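Local coordinates for PAC2 family protein (Mycobacterium tuberculosis, PDB 2WAM), which is of unknown function but belongs to the PAC2 family and represents a duplicated gene family in actinobacteria, at residues G74-G79 with T180-V185; P186-I191 with K284-V289; T248-A253 with E280-I285. All coordinates share one frame; numbering follows the deposited sequence.

Contact 1 is the most central of the three: its loop follows one strand of the main sheet and meets the end of the neighbouring parallel strand, its centre about 11 Å from the centre of the chain. The centres of contacts 2 and 3 lie farther out, about 22 and 17 Å from it, and both use helix 272-289, where Ile285 serves each. Contacts 1 and 2 are buried, contact 3 partly so. Contact 1 depends on hydroxyl groups and backbone atoms. Contact 2 pairs an imidazole with a carboxylate, whereas contact 3 combines an apolar patch with a phenol-to-amide bond. Hydrogen bonds to two backbone carbonyls also join the contacts, Gly79 O with Tyr250 N and His187 O with Gln282 NE2.

Contact 1. Residues G74-G79 with T180-V185; sequences GFSDAG and TVPMAV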
loop_
_atom_site.group_PDB
_atom_site.type_symbol
_atom_site.label_atom_id
_atom_site.label_comp_id
_atom_site.label_asym_id
_atom_site.label_seq_id
_atom_site.Cartn_x
_atom_site.Cartn_y
_atom_site.Cartn_z
ATOM N N GLY A 74 17.106 -18.577 -17.143
ATOM C CA GLY A 74 17.846 -17.344 -16.960
ATOM C C GLY A 74 19.141 -17.514 -16.185
ATOM O O GLY A 74 20.004 -16.642 -16.218
ATOM N N PHE A 75 19.279 -18.643 -15.497
ATOM C CA PHE A 75 20.492 -18.946 -14.749
ATOM C C PHE A 75 21.500 -19.678 -15.630
ATOM O O PHE A 75 22.479 -19.104 -16.078
ATOM C CB PHE A 75 20.162 -19.787 -13.513
ATOM C CG PHE A 75 21.374 -20.225 -12.731
ATOM C CD1 PHE A 75 21.478 -21.525 -12.268
ATOM C CD2 PHE A 75 22.410 -19.339 -12.464
ATOM C CE1 PHE A 75 22.581 -21.929 -11.555
ATOM C CE2 PHE A 75 23.515 -19.738 -11.756
ATOM C CZ PHE A 75 23.605 -21.029 -11.297
ATOM N N SER A 76 21.249 -20.957 -15.859
ATOM C CA SER A 76 22.050 -21.752 -16.769
ATOM C C SER A 76 21.100 -22.617 -17.572
ATOM O O SER A 76 20.396 -23.451 -17.002
ATOM C CB SER A 76 23.021 -22.638 -15.994
ATOM O OG SER A 76 23.585 -23.628 -16.834
ATOM N N ASP A 77 21.092 -22.414 -18.887
ATOM C CA ASP A 77 20.113 -23.035 -19.775
ATOM C C ASP A 77 20.724 -23.812 -20.936
ATOM O O ASP A 77 20.257 -23.712 -22.072
ATOM C CB ASP A 77 19.169 -21.969 -20.314
ATOM C CG ASP A 77 18.327 -21.363 -19.228
ATOM O OD1 ASP A 77 17.510 -22.114 -18.659
ATOM O OD2 ASP A 77 18.499 -20.161 -18.926
ATOM N N ALA A 78 21.757 -24.592 -20.642
ATOM C CA ALA A 78 22.381 -25.439 -21.640
ATOM C C ALA A 78 21.369 -26.433 -22.192
ATOM O O ALA A 78 20.657 -27.098 -21.430
ATOM C CB ALA A 78 23.574 -26.173 -21.043
ATOM N N GLY A 79 21.325 -26.528 -23.519
ATOM C CA GLY A 79 20.402 -27.407 -24.214
ATOM C C GLY A 79 18.983 -26.878 -24.156
ATOM O O GLY A 79 18.049 -27.538 -24.598
ATOM N N THR A 180 20.727 -27.205 -15.468
ATOM C CA THR A 180 21.663 -27.636 -16.495
ATOM C C THR A 180 23.014 -27.007 -16.205
ATOM O O THR A 180 23.114 -25.997 -15.498
ATOM C CB THR A 180 21.281 -27.141 -17.910
ATOM O OG1 THR A 180 21.616 -25.750 -18.033
ATOM C CG2 THR A 180 19.809 -27.348 -18.218
ATOM N N VAL A 181 24.051 -27.605 -16.774
ATOM C CA VAL A 181 25.378 -27.012 -16.790
ATOM C C VAL A 181 26.085 -27.597 -18.007
ATOM O O VAL A 181 25.923 -28.777 -18.310
ATOM C CB VAL A 181 26.154 -27.294 -15.474
ATOM C CG1 VAL A 181 26.289 -28.790 -15.229
ATOM C CG2 VAL A 181 27.526 -26.634 -15.496
ATOM N N PRO A 182 26.826 -26.763 -18.745
ATOM C CA PRO A 182 27.606 -27.295 -19.869
ATOM C C PRO A 182 28.834 -28.007 -19.326
ATOM O O PRO A 182 29.412 -27.516 -18.369
ATOM C CB PRO A 182 28.028 -26.042 -20.646
ATOM C CG PRO A 182 27.214 -24.907 -20.061
ATOM C CD PRO A 182 26.897 -25.297 -18.656
ATOM N N MET A 183 29.199 -29.148 -19.901
ATOM C CA MET A 183 30.377 -29.886 -19.465
ATOM C C MET A 183 31.093 -30.460 -20.673
ATOM O O MET A 183 30.499 -30.641 -21.741
ATOM C CB MET A 183 29.999 -31.023 -18.508
ATOM C CG MET A 183 29.323 -30.559 -17.230
ATOM S SD MET A 183 30.460 -29.774 -16.065
ATOM C CE MET A 183 31.365 -31.199 -15.471
ATOM N N ALA A 184 32.378 -30.738 -20.503
ATOM C CA ALA A 184 33.141 -31.407 -21.540
ATOM C C ALA A 184 32.737 -32.885 -21.617
ATOM O O ALA A 184 33.395 -33.745 -21.038
ATOM C CB ALA A 184 34.618 -31.267 -21.263
ATOM N N VAL A 185 31.640 -33.163 -22.322
ATOM C CA VAL A 185 31.133 -34.525 -22.521
ATOM C C VAL A 185 30.557 -34.647 -23.926
ATOM O O VAL A 185 30.083 -33.669 -24.485
ATOM C CB VAL A 185 30.023 -34.906 -21.495
ATOM C CG1 VAL A 185 30.612 -35.179 -20.116
ATOM C CG2 VAL A 185 28.942 -33.829 -21.427
#
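Residues 74-79, in the loop between strand 67-73 and helix 81-92, pass the C-terminal end of the adjacent parallel strand 174-183, with the CA atoms of Ala78 and Thr180 5.6 Å apart. A strand-to-helix loop of the main sheet thus packs on the end of the neighbouring strand. Thr180 OG1 donates to the backbone O of Ser76 at 2.8 Å, reaching that carbonyl from above its plane. Thr180 OG1 also accepts a bond from Ala78 N at 2.9 Å, bent, with an N-H...O angle of 131°. A chi1 of 76° sets OG1 between the backbone N and carbonyl carbon of Thr180 and turns it into the bend of the loop. In return, Ser76 OG donates to the backbone O of Thr180 at 2.8 Å, also from above the carbonyl plane. Beside these bonds, Ala78 CB rests on Pro182 CG, 4.0 Å away. The loop has a brace of its own, in which Gly74 N binds the syn lone pair of Asp77 OD2. Phe75 packs on Arg113 of a second subunit. With one bond given and one received at the threonine hydroxyl, and the serine returning a third, buried polar groups satisfy one another and fix the path of the loop against the strand.

Contact 2. Residues P186-I191 with K284-V289; sequences PHTRPI and KIDEQV
A histidine-carboxylate hydrogen bond joins His187, in the loop between strands 174-183 and 193-197, to Asp286 on helix 272-289. His187 NE2 donates to Asp286 OD1 over 2.6 Å with an N-H...O angle of 162°. The oxygen lies in the plane of the imidazole and is met nearly along its own C-O bond, although the carboxylate plane is turned 37° from the ring. Ile285 CG2 sits over the centre of one ring face in a CH-pi contact, 3.5 Å from the centroid of the His187 ring. Thr188 CG2 lies toward the rim of the opposite face, so the imidazole is held between two methyl groups. His187 is the second residue of a type I beta turn running from Pro186 to Arg189, and its chi1 of 73° directs the ring from this turn toward the helix. Val289 CG2, one helical turn beyond Ile285, approaches His187 CE1 obliquely at 4.0 Å. The second ring nitrogen, ND1, is hydrogen-bonded to Tyr244 OH, which gives both nitrogens a partner and fixes the rotation of the ring. Helix 293-315 also binds the turn: Glu303 is hydrogen-bonded to the hydroxyl of Thr188, and Asp307 forms a salt bridge with Arg189.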
loop_
_atom_site.group_PDB
_atom_site.type_symbol
_atom_site.label_atom_id
_atom_site.label_comp_id
_atom_site.label_asym_id
_atom_site.label_seq_id
_atom_site.Cartn_x
_atom_site.Cartn_y
_atom_site.Cartn_z
ATOM N N PRO A 186 30.594 -35.854 -24.503
ATOM C CA PRO A 186 30.093 -36.033 -25.869
ATOM C C PRO A 186 28.596 -36.290 -25.870
ATOM O O PRO A 186 28.071 -36.874 -24.925
ATOM C CB PRO A 186 30.805 -37.307 -26.342
ATOM C CG PRO A 186 31.547 -37.855 -25.130
ATOM C CD PRO A 186 31.074 -37.118 -23.926
ATOM N N HIS A 187 27.911 -35.880 -26.928
ATOM C CA HIS A 187 26.494 -36.200 -27.058
ATOM C C HIS A 187 26.305 -37.692 -27.334
ATOM O O HIS A 187 25.175 -38.179 -27.405
ATOM C CB HIS A 187 25.860 -35.376 -28.179
ATOM C CG HIS A 187 26.249 -35.825 -29.550
ATOM N ND1 HIS A 187 27.366 -35.347 -30.202
ATOM C CD2 HIS A 187 25.676 -36.717 -30.393
ATOM C CE1 HIS A 187 27.463 -35.924 -31.385
ATOM N NE2 HIS A 187 26.449 -36.758 -31.528
ATOM N N THR A 188 27.419 -38.408 -27.487
ATOM C CA THR A 188 27.401 -39.819 -27.883
ATOM C C THR A 188 27.582 -40.770 -26.712
ATOM O O THR A 188 27.763 -41.971 -26.903
ATOM C CB THR A 188 28.510 -40.133 -28.895
ATOM O OG1 THR A 188 29.741 -39.576 -28.421
ATOM C CG2 THR A 188 28.177 -39.560 -30.266
ATOM N N ARG A 189 27.532 -40.231 -25.505
ATOM C CA ARG A 189 27.632 -41.048 -24.308
ATOM C C ARG A 189 26.482 -40.754 -23.366
ATOM O O ARG A 189 25.897 -39.680 -23.425
ATOM C CB ARG A 189 28.957 -40.784 -23.614
ATOM C CG ARG A 189 30.152 -41.148 -24.466
ATOM C CD ARG A 189 30.226 -42.639 -24.713
ATOM N NE ARG A 189 31.508 -42.994 -25.313
ATOM C CZ ARG A 189 31.723 -43.121 -26.618
ATOM N NH1 ARG A 189 30.739 -42.933 -27.486
ATOM N NH2 ARG A 189 32.929 -43.447 -27.056
ATOM N N PRO A 190 26.162 -41.709 -22.483
ATOM C CA PRO A 190 25.035 -41.555 -21.558
ATOM C C PRO A 190 25.038 -40.199 -20.853
ATOM O O PRO A 190 26.087 -39.699 -20.436
ATOM C CB PRO A 190 25.260 -42.681 -20.550
ATOM C CG PRO A 190 25.990 -43.719 -21.318
ATOM C CD PRO A 190 26.890 -42.969 -22.260
ATOM N N ILE A 191 23.855 -39.606 -20.737
ATOM C CA ILE A 191 23.728 -38.310 -20.107
ATOM C C ILE A 191 23.933 -38.437 -18.606
ATOM O O ILE A 191 23.273 -39.236 -17.951
ATOM C CB ILE A 191 22.358 -37.696 -20.386
ATOM C CG1 ILE A 191 22.283 -37.216 -21.835
ATOM C CG2 ILE A 191 22.067 -36.555 -19.406
ATOM C CD1 ILE A 191 20.914 -36.675 -22.211
ATOM N N LYS A 284 20.344 -35.509 -36.048
ATOM C CA LYS A 284 20.816 -34.339 -36.790
ATOM C C LYS A 284 22.233 -33.951 -36.366
ATOM O O LYS A 284 23.055 -33.549 -37.190
ATOM C CB LYS A 284 19.871 -33.156 -36.603
ATOM C CG LYS A 284 18.481 -33.379 -37.185
ATOM C CD LYS A 284 18.351 -32.846 -38.610
ATOM C CE LYS A 284 16.886 -32.802 -39.049
ATOM N NZ LYS A 284 15.958 -32.378 -37.954
ATOM N N ILE A 285 22.514 -34.093 -35.076
ATOM C CA ILE A 285 23.841 -33.801 -34.547
ATOM C C ILE A 285 24.900 -34.783 -35.048
ATOM O O ILE A 285 26.024 -34.382 -35.333
ATOM C CB ILE A 285 23.842 -33.792 -33.007
ATOM C CG1 ILE A 285 22.897 -32.720 -32.495
ATOM C CG2 ILE A 285 25.236 -33.543 -32.463
ATOM C CD1 ILE A 285 22.804 -32.694 -31.010
ATOM N N ASP A 286 24.558 -36.066 -35.139
ATOM C CA ASP A 286 25.519 -37.040 -35.647
ATOM C C ASP A 286 25.854 -36.690 -37.085
ATOM O O ASP A 286 27.024 -36.564 -37.445
ATOM C CB ASP A 286 24.984 -38.468 -35.558
ATOM C CG ASP A 286 24.921 -38.976 -34.136
ATOM O OD1 ASP A 286 25.686 -38.468 -33.294
ATOM O OD2 ASP A 286 24.102 -39.881 -33.857
ATOM N N GLU A 287 24.814 -36.521 -37.898
ATOM C CA GLU A 287 24.976 -36.143 -39.295
ATOM C C GLU A 287 25.897 -34.933 -39.440
ATOM O O GLU A 287 26.793 -34.908 -40.290
ATOM C CB GLU A 287 23.619 -35.853 -39.934
ATOM C CG GLU A 287 23.121 -36.940 -40.873
ATOM C CD GLU A 287 21.886 -36.512 -41.652
ATOM O OE1 GLU A 287 20.871 -36.214 -40.987
ATOM O OE2 GLU A 287 21.933 -36.474 -42.914
ATOM N N GLN A 288 25.670 -33.939 -38.590
ATOM C CA GLN A 288 26.372 -32.669 -38.660
ATOM C C GLN A 288 27.818 -32.804 -38.216
ATOM O O GLN A 288 28.711 -32.158 -38.768
ATOM C CB GLN A 288 25.664 -31.663 -37.761
ATOM C CG GLN A 288 25.772 -30.231 -38.208
ATOM C CD GLN A 288 24.725 -29.363 -37.557
ATOM O OE1 GLN A 288 24.456 -29.497 -36.364
ATOM N NE2 GLN A 288 24.113 -28.474 -38.337
ATOM N N VAL A 289 28.046 -33.642 -37.212
ATOM C CA VAL A 289 29.383 -33.832 -36.670
ATOM C C VAL A 289 30.207 -34.717 -37.598
ATOM O O VAL A 289 31.420 -34.547 -37.720
ATOM C CB VAL A 289 29.339 -34.422 -35.246
ATOM C CG1 VAL A 289 30.727 -34.804 -34.774
ATOM C CG2 VAL A 289 28.717 -33.422 -34.281
#

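Contact 3. Residues T248-A253 with E280-I285; sequences TDYPAA and EVQAKI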
loop_
_atom_site.group_PDB
_atom_site.type_symbol
_atom_site.label_atom_id
_atom_site.label_comp_id
_atom_site.label_asym_id
_atom_site.label_seq_id
_atom_site.Cartn_x
_atom_site.Cartn_y
_atom_site.Cartn_z
ATOM N N THR A 248 21.621 -24.542 -28.166
ATOM C CA THR A 248 20.663 -25.183 -29.061
ATOM C C THR A 248 19.635 -25.968 -28.248
ATOM O O THR A 248 19.841 -26.245 -27.074
ATOM C CB THR A 248 21.357 -26.210 -29.953
ATOM O OG1 THR A 248 21.378 -27.466 -29.269
ATOM C CG2 THR A 248 22.788 -25.795 -30.244
ATOM N N ASP A 249 18.535 -26.345 -28.879
ATOM C CA ASP A 249 17.590 -27.256 -28.257
ATOM C C ASP A 249 18.179 -28.650 -28.192
ATOM O O ASP A 249 18.559 -29.217 -29.220
ATOM C CB ASP A 249 16.297 -27.333 -29.069
ATOM C CG ASP A 249 15.394 -26.151 -28.851
ATOM O OD1 ASP A 249 14.494 -25.961 -29.684
ATOM O OD2 ASP A 249 15.577 -25.411 -27.862
ATOM N N TYR A 250 18.232 -29.213 -26.991
ATOM C CA TYR A 250 18.676 -30.588 -26.827
ATOM C C TYR A 250 17.700 -31.353 -25.944
ATOM O O TYR A 250 17.944 -31.538 -24.750
ATOM C CB TYR A 250 20.097 -30.631 -26.255
ATOM C CG TYR A 250 20.780 -31.977 -26.409
ATOM C CD1 TYR A 250 20.992 -32.535 -27.667
ATOM C CD2 TYR A 250 21.210 -32.687 -25.298
ATOM C CE1 TYR A 250 21.602 -33.764 -27.805
ATOM C CE2 TYR A 250 21.826 -33.914 -25.429
ATOM C CZ TYR A 250 22.017 -34.450 -26.679
ATOM O OH TYR A 250 22.632 -35.676 -26.794
ATOM N N PRO A 251 16.580 -31.795 -26.536
ATOM C CA PRO A 251 15.471 -32.458 -25.821
ATOM C C PRO A 251 15.911 -33.667 -24.976
ATOM O O PRO A 251 15.278 -33.971 -23.966
ATOM C CB PRO A 251 14.535 -32.906 -26.950
ATOM C CG PRO A 251 14.856 -31.982 -28.093
ATOM C CD PRO A 251 16.319 -31.660 -27.981
ATOM N N ALA A 252 16.980 -34.341 -25.389
ATOM C CA ALA A 252 17.513 -35.465 -24.630
ATOM C C ALA A 252 17.765 -35.072 -23.184
ATOM O O ALA A 252 17.454 -35.824 -22.263
ATOM C CB ALA A 252 18.798 -35.978 -25.268
ATOM N N ALA A 253 18.333 -33.886 -22.990
ATOM C CA ALA A 253 18.668 -33.425 -21.654
ATOM C C ALA A 253 17.408 -33.114 -20.830
ATOM O O ALA A 253 17.383 -33.348 -19.618
ATOM C CB ALA A 253 19.599 -32.234 -21.726
ATOM N N GLU A 280 15.270 -37.329 -32.876
ATOM C CA GLU A 280 15.392 -36.580 -34.116
ATOM C C GLU A 280 16.567 -35.608 -34.069
ATOM O O GLU A 280 17.365 -35.541 -35.016
ATOM C CB GLU A 280 14.091 -35.850 -34.428
ATOM C CG GLU A 280 14.206 -34.808 -35.521
ATOM C CD GLU A 280 12.851 -34.426 -36.084
ATOM O OE1 GLU A 280 11.865 -35.138 -35.778
ATOM O OE2 GLU A 280 12.775 -33.424 -36.831
ATOM N N VAL A 281 16.672 -34.870 -32.963
ATOM C CA VAL A 281 17.773 -33.935 -32.747
ATOM C C VAL A 281 19.114 -34.653 -32.642
ATOM O O VAL A 281 20.104 -34.230 -33.236
ATOM C CB VAL A 281 17.551 -33.082 -31.485
ATOM C CG1 VAL A 281 18.881 -32.491 -30.974
ATOM C CG2 VAL A 281 16.519 -31.992 -31.763
ATOM N N GLN A 282 19.145 -35.740 -31.882
ATOM C CA GLN A 282 20.337 -36.572 -31.791
ATOM C C GLN A 282 20.839 -37.001 -33.182
ATOM O O GLN A 282 22.030 -36.945 -33.464
ATOM C CB GLN A 282 20.045 -37.800 -30.927
ATOM C CG GLN A 282 21.231 -38.725 -30.707
ATOM C CD GLN A 282 22.136 -38.264 -29.581
ATOM O OE1 GLN A 282 21.851 -37.272 -28.907
ATOM N NE2 GLN A 282 23.233 -38.988 -29.367
ATOM N N ALA A 283 19.934 -37.417 -34.059
ATOM C CA ALA A 283 20.345 -37.860 -35.387
ATOM C C ALA A 283 20.864 -36.719 -36.254
ATOM O O ALA A 283 21.718 -36.941 -37.110
ATOM C CB ALA A 283 19.214 -38.592 -36.090
ATOM N N LYS A 284 20.344 -35.509 -36.048
ATOM C CA LYS A 284 20.816 -34.339 -36.790
ATOM C C LYS A 284 22.233 -33.951 -36.366
ATOM O O LYS A 284 23.055 -33.549 -37.190
ATOM C CB LYS A 284 19.871 -33.156 -36.603
ATOM C CG LYS A 284 18.481 -33.379 -37.185
ATOM C CD LYS A 284 18.351 -32.846 -38.610
ATOM C CE LYS A 284 16.886 -32.802 -39.049
ATOM N NZ LYS A 284 15.958 -32.378 -37.954
ATOM N N ILE A 285 22.514 -34.093 -35.076
ATOM C CA ILE A 285 23.841 -33.801 -34.547
ATOM C C ILE A 285 24.900 -34.783 -35.048
ATOM O O ILE A 285 26.024 -34.382 -35.333
ATOM C CB ILE A 285 23.842 -33.792 -33.007
ATOM C CG1 ILE A 285 22.897 -32.720 -32.495
ATOM C CG2 ILE A 285 25.236 -33.543 -32.463
ATOM C CD1 ILE A 285 22.804 -32.694 -31.010
#
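Residues 248-253, which run into the start of helix 251-265, lie beside helix 272-289 with the CA atoms of Tyr250 and Val281 6.9 Å apart. Val281 uses both of its methyl groups. Val281 CG1 approaches Tyr250 CD1 at 3.9 Å and also lies near the backbone O of Asp249. Val281 CG2 packs on Pro251 CD at 3.8 Å. One helical turn further along, Ile285 approaches the CD1-CE1 side of the tyrosine obliquely with the tip of its longer branch: Ile285 CD1 is 3.6 Å from Tyr250 CE1, and the two side chains run at about a right angle. Ala252 CB lies over one face of the ring, toward its rim.

Beyond this apolar patch, Tyr250 OH donates to Gln282 OE1 over 2.8 Å. The hydroxyl meets the amide oxygen in the carbonyl plane, on a lone pair, with a C=O...O angle of 145°; ring and amide planes are 42° apart. CG of Gln282 lies anti to its backbone N, and the chain then bends at chi2 (83°), which carries its amide across to the phenol. Gln282 NE2 donates to the backbone O of His187, so both the oxygen and the nitrogen of the amide are engaged, which sets its orientation. Asp249 OD2 forms a salt bridge with Arg83 and a hydrogen bond with His80. The aliphatic side chains thus join the loop and start of helix 251-265 to the following helix 272-289, and the single phenol-amide bond gives the tyrosine a defined position and extends the link to the loop of His187.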